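Local coordinates for protein methyl-coenzyme M reductase gamma subunit (Methermicoccus shengliensis DSM 18856, PDB 7NKG) that forms part of methyl-coenzyme M reductase, the nickel enzyme that releases methane from methyl-coenzyme M, and helps line the pocket for factor 430, at residues 101-106 and 115-120; 122-127 and 132-137. All coordinates share one frame; numbering follows the deposited sequence. Where two conformers were deposited one is given.

Contact 1 (101-106 and 115-120); sequences WRSYYA and PGTLSG. With F43 (factor 430), chain V; COM (1-thioethanesulfonic acid), chain O.
The flat carboxylate of factor 430 (O7C and O8C) meets Ser-119 and Gly-120. Within helix 99-109, the Trp-101 ring has Tyr-104 CE2 over the centre of one face, 3.4 Å above its plane. Trp-101 CD1 lies at the edge of the Tyr-104 ring. In the carboxylate, O8C accepts Ser-119 OG at 2.7 Å and Ser-119 N at 3.2 Å. O7C accepts Gly-120 N at 2.8 Å, with the N-H fairly straight (158°). A chi1 of 69° puts Ser-119 OG between backbone N and carbonyl carbon, and from there it reaches the same oxygen as its own N-H. Leu-118 brings CD2 to the coenzyme M sulfonate, 3.1 Å from O2S. All three residues line the factor 430 pocket.

Away from the cofactor, Ser-103 OG and Thr-117 OG1 share a hydrogen bond of 2.7 Å. Both residues are buried. Ser-103 OG also bonds to Gln-122 NE2, and Thr-117 OG1 to an aromatic side chain of another protein chain. Pro-115 CB packs 3.9 Å from Ser-103 CB; Ala-106 CB adds a looser apolar contact with Pro-115 CB at 4.4 Å.

Segment 101-106 of helix 99-109 runs nearly antiparallel to strand residues 115-117, at 164°. Ala-106 also touches strand 122-127 and helix 128-140. The CB atoms of Trp-101 and Tyr-104 point away from the strand, and both side chains touch Met-22 of helix 13-23.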
loop_
_atom_site.group_PDB
_atom_site.type_symbol
_atom_site.label_atom_id
_atom_site.label_comp_id
_atom_site.label_asym_id
_atom_site.label_seq_id
_atom_site.Cartn_x
_atom_site.Cartn_y
_atom_site.Cartn_z
ATOM N N TRP C 101 -14.106 -38.934 0.518
ATOM C CA TRP C 101 -15.238 -39.856 0.345
ATOM C C TRP C 101 -16.294 -39.713 1.467
ATOM O O TRP C 101 -17.477 -39.958 1.186
ATOM C CB TRP C 101 -14.757 -41.294 0.105
ATOM C CG TRP C 101 -14.624 -41.531 -1.378
ATOM C CD1 TRP C 101 -15.610 -41.989 -2.205
ATOM C CD2 TRP C 101 -13.593 -41.007 -2.240
ATOM N NE1 TRP C 101 -15.245 -41.828 -3.521
ATOM C CE2 TRP C 101 -13.993 -41.256 -3.571
ATOM C CE3 TRP C 101 -12.343 -40.408 -2.013
ATOM C CZ2 TRP C 101 -13.205 -40.902 -4.670
ATOM C CZ3 TRP C 101 -11.550 -40.081 -3.100
ATOM C CH2 TRP C 101 -11.976 -40.337 -4.412
ATOM N N ARG C 102 -15.934 -39.224 2.676
ATOM C CA ARG C 102 -16.973 -38.901 3.678
ATOM C C ARG C 102 -17.755 -37.668 3.128
ATOM O O ARG C 102 -18.970 -37.631 3.223
ATOM C CB ARG C 102 -16.389 -38.541 5.046
ATOM C CG ARG C 102 -15.897 -39.720 5.866
ATOM C CD ARG C 102 -15.775 -39.315 7.327
ATOM N NE ARG C 102 -15.188 -40.348 8.193
ATOM C CZ ARG C 102 -15.858 -41.294 8.859
ATOM N NH1 ARG C 102 -17.186 -41.398 8.740
ATOM N NH2 ARG C 102 -15.206 -42.158 9.631
ATOM N N SER C 103 -17.046 -36.682 2.523
ATOM C CA SER C 103 -17.711 -35.517 1.954
ATOM C C SER C 103 -18.589 -35.900 0.752
ATOM O O SER C 103 -19.695 -35.386 0.649
ATOM C CB SER C 103 -16.696 -34.448 1.559
ATOM O OG SER C 103 -16.082 -33.903 2.714
ATOM N N TYR C 104 -18.130 -36.823 -0.123
ATOM C CA TYR C 104 -18.961 -37.250 -1.267
ATOM C C TYR C 104 -20.186 -38.001 -0.765
ATOM O O TYR C 104 -21.299 -37.786 -1.274
ATOM C CB TYR C 104 -18.184 -38.158 -2.238
ATOM C CG TYR C 104 -16.930 -37.547 -2.832
ATOM C CD1 TYR C 104 -16.844 -36.183 -3.084
ATOM C CD2 TYR C 104 -15.809 -38.322 -3.081
ATOM C CE1 TYR C 104 -15.690 -35.617 -3.610
ATOM C CE2 TYR C 104 -14.632 -37.760 -3.561
ATOM C CZ TYR C 104 -14.573 -36.405 -3.828
ATOM O OH TYR C 104 -13.400 -35.859 -4.312
ATOM N N TYR C 105 -20.017 -38.850 0.275
ATOM C CA TYR C 105 -21.161 -39.546 0.873
ATOM C C TYR C 105 -22.224 -38.522 1.347
ATOM O O TYR C 105 -23.401 -38.693 1.063
ATOM C CB TYR C 105 -20.717 -40.430 2.064
ATOM C CG TYR C 105 -21.892 -40.870 2.910
ATOM C CD1 TYR C 105 -22.779 -41.832 2.450
ATOM C CD2 TYR C 105 -22.229 -40.187 4.074
ATOM C CE1 TYR C 105 -23.920 -42.166 3.169
ATOM C CE2 TYR C 105 -23.382 -40.488 4.781
ATOM C CZ TYR C 105 -24.240 -41.460 4.311
ATOM O OH TYR C 105 -25.384 -41.766 5.012
ATOM N N ALA C 106 -21.785 -37.475 2.054
ATOM C CA ALA C 106 -22.698 -36.472 2.578
ATOM C C ALA C 106 -23.348 -35.674 1.447
ATOM O O ALA C 106 -24.569 -35.505 1.450
ATOM C CB ALA C 106 -21.955 -35.538 3.529
ATOM N N PRO C 115 -20.365 -30.007 3.796
ATOM C CA PRO C 115 -19.163 -30.823 4.043
ATOM C C PRO C 115 -17.861 -30.083 3.761
ATOM O O PRO C 115 -17.799 -29.249 2.853
ATOM C CB PRO C 115 -19.329 -31.999 3.079
ATOM C CG PRO C 115 -20.114 -31.441 1.943
ATOM C CD PRO C 115 -21.047 -30.422 2.550
ATOM N N GLY C 116 -16.829 -30.420 4.525
ATOM C CA GLY C 116 -15.495 -29.850 4.386
ATOM C C GLY C 116 -14.455 -30.949 4.466
ATOM O O GLY C 116 -14.516 -31.788 5.372
ATOM N N THR C 117 -13.536 -30.992 3.490
ATOM C CA THR C 117 -12.493 -32.001 3.455
ATOM C C THR C 117 -11.125 -31.392 3.752
ATOM O O THR C 117 -10.735 -30.390 3.159
ATOM C CB THR C 117 -12.398 -32.645 2.080
ATOM O OG1 THR C 117 -13.677 -33.214 1.729
ATOM C CG2 THR C 117 -11.346 -33.736 2.049
ATOM N N LEU C 118 -10.393 -32.041 4.642
ATOM C CA LEU C 118 -9.020 -31.680 4.981
ATOM C C LEU C 118 -8.248 -33.018 5.138
ATOM O O LEU C 118 -8.885 -34.077 5.148
ATOM C CB LEU C 118 -8.977 -30.890 6.282
ATOM C CG LEU C 118 -9.848 -29.602 6.367
ATOM C CD1 LEU C 118 -11.336 -29.891 6.708
ATOM C CD2 LEU C 118 -9.294 -28.659 7.391
ATOM N N SER C 119 -6.920 -32.985 5.270
ATOM C CA SER C 119 -6.171 -34.237 5.401
ATOM C C SER C 119 -6.404 -34.956 6.746
ATOM O O SER C 119 -6.606 -36.168 6.763
ATOM C CB SER C 119 -4.692 -34.013 5.151
ATOM O OG SER C 119 -4.064 -33.249 6.167
ATOM N N GLY C 120 -6.385 -34.211 7.837
ATOM C CA GLY C 120 -6.512 -34.770 9.183
ATOM C C GLY C 120 -7.866 -34.647 9.840
ATOM O O GLY C 120 -8.029 -35.017 11.014
HETATM NI NI F43 V . -3.477 -25.594 11.247
HETATM N NA F43 V . -3.088 -23.820 12.256
HETATM C CHA F43 V . -0.895 -23.622 11.273
HETATM C C1A F43 V . -1.954 -23.264 12.282
HETATM C C2A F43 V . -1.768 -22.295 13.440
HETATM C C3A F43 V . -2.991 -22.647 14.312
HETATM C C4A F43 V . -3.975 -23.100 13.199
HETATM C C5A F43 V . -1.915 -20.831 12.960
HETATM C C6A F43 V . -1.719 -19.817 14.086
HETATM O O7A F43 V . -0.604 -19.518 14.512
HETATM N N8A F43 V . -2.767 -19.239 14.527
HETATM C C9A F43 V . -0.384 -22.493 14.071
HETATM C CAA F43 V . -2.750 -23.724 15.408
HETATM C CBA F43 V . -2.028 -23.161 16.633
HETATM C CCA F43 V . -2.516 -23.760 17.917
HETATM O ODA F43 V . -2.487 -25.010 18.070
HETATM O OEA F43 V . -2.904 -22.957 18.807
HETATM N NB F43 V . -5.474 -25.388 11.748
HETATM C CHB F43 V . -5.157 -23.950 13.657
HETATM C C1B F43 V . -6.081 -24.253 12.478
HETATM C C2B F43 V . -7.505 -24.752 12.884
HETATM C C3B F43 V . -7.449 -26.270 12.678
HETATM C C4B F43 V . -6.281 -26.390 11.739
HETATM N N5B F43 V . -6.396 -23.053 11.701
HETATM C C6B F43 V . -7.684 -22.917 11.421
HETATM O O7B F43 V . -8.216 -21.945 10.886
HETATM C C8B F43 V . -8.441 -24.140 11.833
HETATM C C9B F43 V . -8.042 -24.273 14.256
HETATM C CAB F43 V . -7.156 -27.048 13.982
HETATM C CBB F43 V . -7.006 -28.558 13.801
HETATM C CCB F43 V . -7.180 -29.239 15.138
HETATM O ODB F43 V . -6.272 -29.975 15.596
HETATM O OEB F43 V . -8.263 -29.084 15.762
HETATM N NC F43 V . -3.747 -27.497 10.507
HETATM C CHC F43 V . -6.091 -27.641 10.972
HETATM C C1C F43 V . -4.937 -28.122 10.479
HETATM C C2C F43 V . -4.904 -29.444 9.778
HETATM C C3C F43 V . -3.393 -29.709 9.765
HETATM C C4C F43 V . -2.787 -28.346 10.038
HETATM C C5C F43 V . -5.427 -29.210 8.358
HETATM C C6C F43 V . -5.533 -30.567 7.665
HETATM O O7C F43 V . -6.158 -31.480 8.232
HETATM O O8C F43 V . -5.010 -30.742 6.537
HETATM C C8C F43 V . -2.966 -30.681 10.877
HETATM C C9C F43 V . -3.477 -32.107 10.633
HETATM C CAC F43 V . -2.800 -33.149 11.520
HETATM O OBC F43 V . -3.029 -34.358 11.270
HETATM O OCC F43 V . -2.040 -32.799 12.460
HETATM N ND F43 V . -1.468 -25.947 11.040
HETATM C CHD F43 V . -1.461 -28.065 9.881
HETATM C C5D F43 V . 1.416 -27.549 9.596
HETATM C C6D F43 V . 0.945 -28.954 9.241
HETATM C C7D F43 V . -0.554 -28.948 9.067
HETATM O O8D F43 V . -0.976 -29.752 8.265
HETATM C C9D F43 V . 1.976 -25.167 11.961
HETATM C CAD F43 V . 3.347 -25.297 11.310
HETATM O OBD F43 V . 4.346 -25.603 12.024
HETATM O OCD F43 V . 3.507 -25.127 10.070
HETATM C C1D F43 V . -0.876 -27.016 10.505
HETATM C C2D F43 V . 0.612 -26.978 10.771
HETATM C C3D F43 V . 0.832 -25.491 11.018
HETATM C C4D F43 V . -0.487 -25.043 11.638
HETATM C C1 COM O . -5.103 -25.253 8.527
HETATM C C2 COM O . -6.331 -24.365 8.546
HETATM S S1 COM O . -3.663 -24.375 9.101
HETATM S S2 COM O . -7.791 -25.294 8.120
HETATM O O1S COM O . -7.527 -26.027 6.838
HETATM O O2S COM O . -8.063 -26.358 9.142
HETATM O O3S COM O . -8.940 -24.300 8.007
#

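Contact 2 (122-127 and 132-137); sequences QIVEAR and EVYGKM
Tyr-134 reaches from its helix to Val-124 on the strand. CB points toward the strand, and with CG anti to the backbone N (chi1 160°) the ring lies against Val-124. Along the ring, CD2 comes 4.0 Å from Val-124 CB. Next, CE2 lies 3.7 Å from that same CB. Near the tip, CZ is 3.5 Å from Val-124 CG2. This methyl sits over one face as a CH-pi contact, 3.9 Å from the centroid and 29° off the normal. The hydroxyl OH gives its proton to a water 2.7 Å away, at the ring edge and in plane. That water donates to Gln-122 OE1 at 2.6 Å, so it joins two side chains that do not bond directly. The other end of the amide, NE2, is held by Ser-103. His-110 meets the tyrosine ring edge-to-face. Replacing Tyr-134 by an alanine would probably open a gap against Val-124 and leave the water without its phenol mate. Arg-127 ends the strand at the N-cap position of helix 128-140. Helices 128-140 and 99-109 pack on the antiparallel sheet, where Val-124 meets Tyr-134 of one and Ala-106 of the other, as in a ferredoxin-like alpha+beta sandwich.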
loop_
_atom_site.group_PDB
_atom_site.type_symbol
_atom_site.label_atom_id
_atom_site.label_comp_id
_atom_site.label_asym_id
_atom_site.label_seq_id
_atom_site.Cartn_x
_atom_site.Cartn_y
_atom_site.Cartn_z
ATOM N N GLN C 122 -12.385 -34.226 8.645
ATOM C CA GLN C 122 -13.453 -34.060 7.668
ATOM C C GLN C 122 -14.679 -33.662 8.480
ATOM O O GLN C 122 -14.950 -34.279 9.508
ATOM C CB GLN C 122 -13.686 -35.348 6.865
ATOM C CG GLN C 122 -14.691 -35.147 5.723
ATOM C CD GLN C 122 -16.136 -35.326 6.133
ATOM O OE1 GLN C 122 -16.431 -35.850 7.222
ATOM N NE2 GLN C 122 -17.070 -34.862 5.288
ATOM N N ILE C 123 -15.405 -32.645 8.034
ATOM C CA ILE C 123 -16.538 -32.117 8.779
ATOM C C ILE C 123 -17.804 -32.041 7.964
ATOM O O ILE C 123 -17.754 -31.849 6.753
ATOM C CB ILE C 123 -16.148 -30.703 9.311
ATOM C CG1 ILE C 123 -17.273 -30.104 10.195
ATOM C CG2 ILE C 123 -15.800 -29.738 8.145
ATOM C CD1 ILE C 123 -16.794 -28.997 11.117
ATOM N N VAL C 124 -18.950 -32.134 8.639
ATOM C CA VAL C 124 -20.227 -31.853 8.022
ATOM C C VAL C 124 -20.941 -30.923 8.981
ATOM O O VAL C 124 -21.134 -31.284 10.140
ATOM C CB VAL C 124 -21.090 -33.090 7.697
ATOM C CG1 VAL C 124 -22.468 -32.673 7.182
ATOM C CG2 VAL C 124 -20.391 -33.984 6.674
ATOM N N GLU C 125 -21.319 -29.733 8.514
ATOM C CA GLU C 125 -22.149 -28.823 9.292
ATOM C C GLU C 125 -23.548 -28.881 8.674
ATOM O O GLU C 125 -23.701 -28.961 7.453
ATOM C CB GLU C 125 -21.634 -27.385 9.266
ATOM C CG GLU C 125 -20.286 -27.206 9.924
ATOM C CD GLU C 125 -19.940 -25.759 10.191
ATOM O OE1 GLU C 125 -20.774 -25.038 10.784
ATOM O OE2 GLU C 125 -18.822 -25.344 9.815
ATOM N N ALA C 126 -24.570 -28.867 9.512
ATOM C CA ALA C 126 -25.958 -28.892 9.045
ATOM C C ALA C 126 -26.870 -28.485 10.215
ATOM O O ALA C 126 -26.420 -28.454 11.366
ATOM C CB ALA C 126 -26.331 -30.306 8.532
ATOM N N ARG C 127 -28.171 -28.241 9.957
ATOM C CA ARG C 127 -29.168 -27.989 11.013
ATOM C C ARG C 127 -29.099 -29.176 12.002
ATOM O O ARG C 127 -28.935 -30.328 11.559
ATOM C CB ARG C 127 -30.554 -27.860 10.383
ATOM C CG ARG C 127 -30.703 -26.634 9.497
ATOM C CD ARG C 127 -30.944 -25.353 10.270
ATOM N NE ARG C 127 -31.251 -24.249 9.361
ATOM C CZ ARG C 127 -31.705 -23.060 9.741
ATOM N NH1 ARG C 127 -31.975 -22.125 8.835
ATOM N NH2 ARG C 127 -31.891 -22.790 11.031
ATOM N N GLU C 132 -27.468 -34.908 13.108
ATOM C CA GLU C 132 -27.532 -36.126 13.914
ATOM C C GLU C 132 -27.941 -37.317 13.043
ATOM O O GLU C 132 -27.396 -38.406 13.226
ATOM C CB GLU C 132 -28.523 -35.985 15.073
ATOM C CG GLU C 132 -28.009 -35.060 16.161
ATOM C CD GLU C 132 -28.645 -35.303 17.505
ATOM O OE1 GLU C 132 -29.807 -35.765 17.530
ATOM O OE2 GLU C 132 -27.982 -35.035 18.533
ATOM N N VAL C 133 -28.844 -37.119 12.065
ATOM C CA VAL C 133 -29.225 -38.194 11.139
ATOM C C VAL C 133 -27.973 -38.618 10.343
ATOM O O VAL C 133 -27.706 -39.815 10.220
ATOM C CB VAL C 133 -30.372 -37.770 10.197
ATOM C CG1 VAL C 133 -30.602 -38.798 9.084
ATOM C CG2 VAL C 133 -31.661 -37.542 10.978
ATOM N N TYR C 134 -27.195 -37.634 9.861
ATOM C CA TYR C 134 -25.944 -37.899 9.163
ATOM C C TYR C 134 -24.955 -38.586 10.134
ATOM O O TYR C 134 -24.342 -39.584 9.763
ATOM C CB TYR C 134 -25.336 -36.587 8.584
ATOM C CG TYR C 134 -23.855 -36.706 8.299
ATOM C CD1 TYR C 134 -23.398 -37.391 7.185
ATOM C CD2 TYR C 134 -22.911 -36.254 9.215
ATOM C CE1 TYR C 134 -22.049 -37.610 6.976
ATOM C CE2 TYR C 134 -21.559 -36.496 9.032
ATOM C CZ TYR C 134 -21.129 -37.162 7.904
ATOM O OH TYR C 134 -19.788 -37.386 7.703
ATOM N N GLY C 135 -24.779 -38.022 11.329
ATOM C CA GLY C 135 -23.851 -38.527 12.340
ATOM C C GLY C 135 -24.074 -39.987 12.673
ATOM O O GLY C 135 -23.114 -40.759 12.758
ATOM N N LYS C 136 -25.343 -40.396 12.793
ATOM C CA LYS C 136 -25.695 -41.792 13.079
ATOM C C LYS C 136 -25.167 -42.704 11.957
ATOM O O LYS C 136 -24.513 -43.694 12.242
ATOM C CB LYS C 136 -27.218 -41.923 13.223
ATOM C CG LYS C 136 -27.671 -43.279 13.727
ATOM C CD LYS C 136 -29.201 -43.343 13.802
ATOM C CE LYS C 136 -29.706 -44.630 14.410
ATOM N NZ LYS C 136 -29.320 -44.765 15.846
ATOM N N MET C 137 -25.418 -42.354 10.690
ATOM C CA MET C 137 -24.927 -43.160 9.569
ATOM C C MET C 137 -23.400 -43.122 9.507
ATOM O O MET C 137 -22.789 -44.141 9.213
ATOM C CB MET C 137 -25.534 -42.671 8.254
ATOM C CG MET C 137 -27.026 -42.937 8.160
ATOM S SD MET C 137 -27.773 -42.071 6.779
ATOM C CE MET C 137 -29.487 -42.323 7.127
HETATM O O HOH W 1 -18.132 -35.922 9.179
#

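Contact 1 and contact 2 follow one another along the chain, their centres 11 Å apart. They share a sheet, where strands 114-117 and 122-127 are antiparallel neighbours. Gly-116 N probably bonds to Ile-123 O at 2.8 Å. A second tie runs through side chains, with Gln-122 NE2 2.9 Å from Ser-103 OG. A polar chain therefore leads from Tyr-134, by way of the water and Gln-122, to Ser-103 and Thr-117. Contact 1 continues into the cofactor pocket, where coenzyme M S1 binds nickel at 2.5 Å. Contact 2 is farther from the cofactor: between nearest atoms, the Gln-122 side chain is about 9 Å from factor 430 and about 11 Å from coenzyme M.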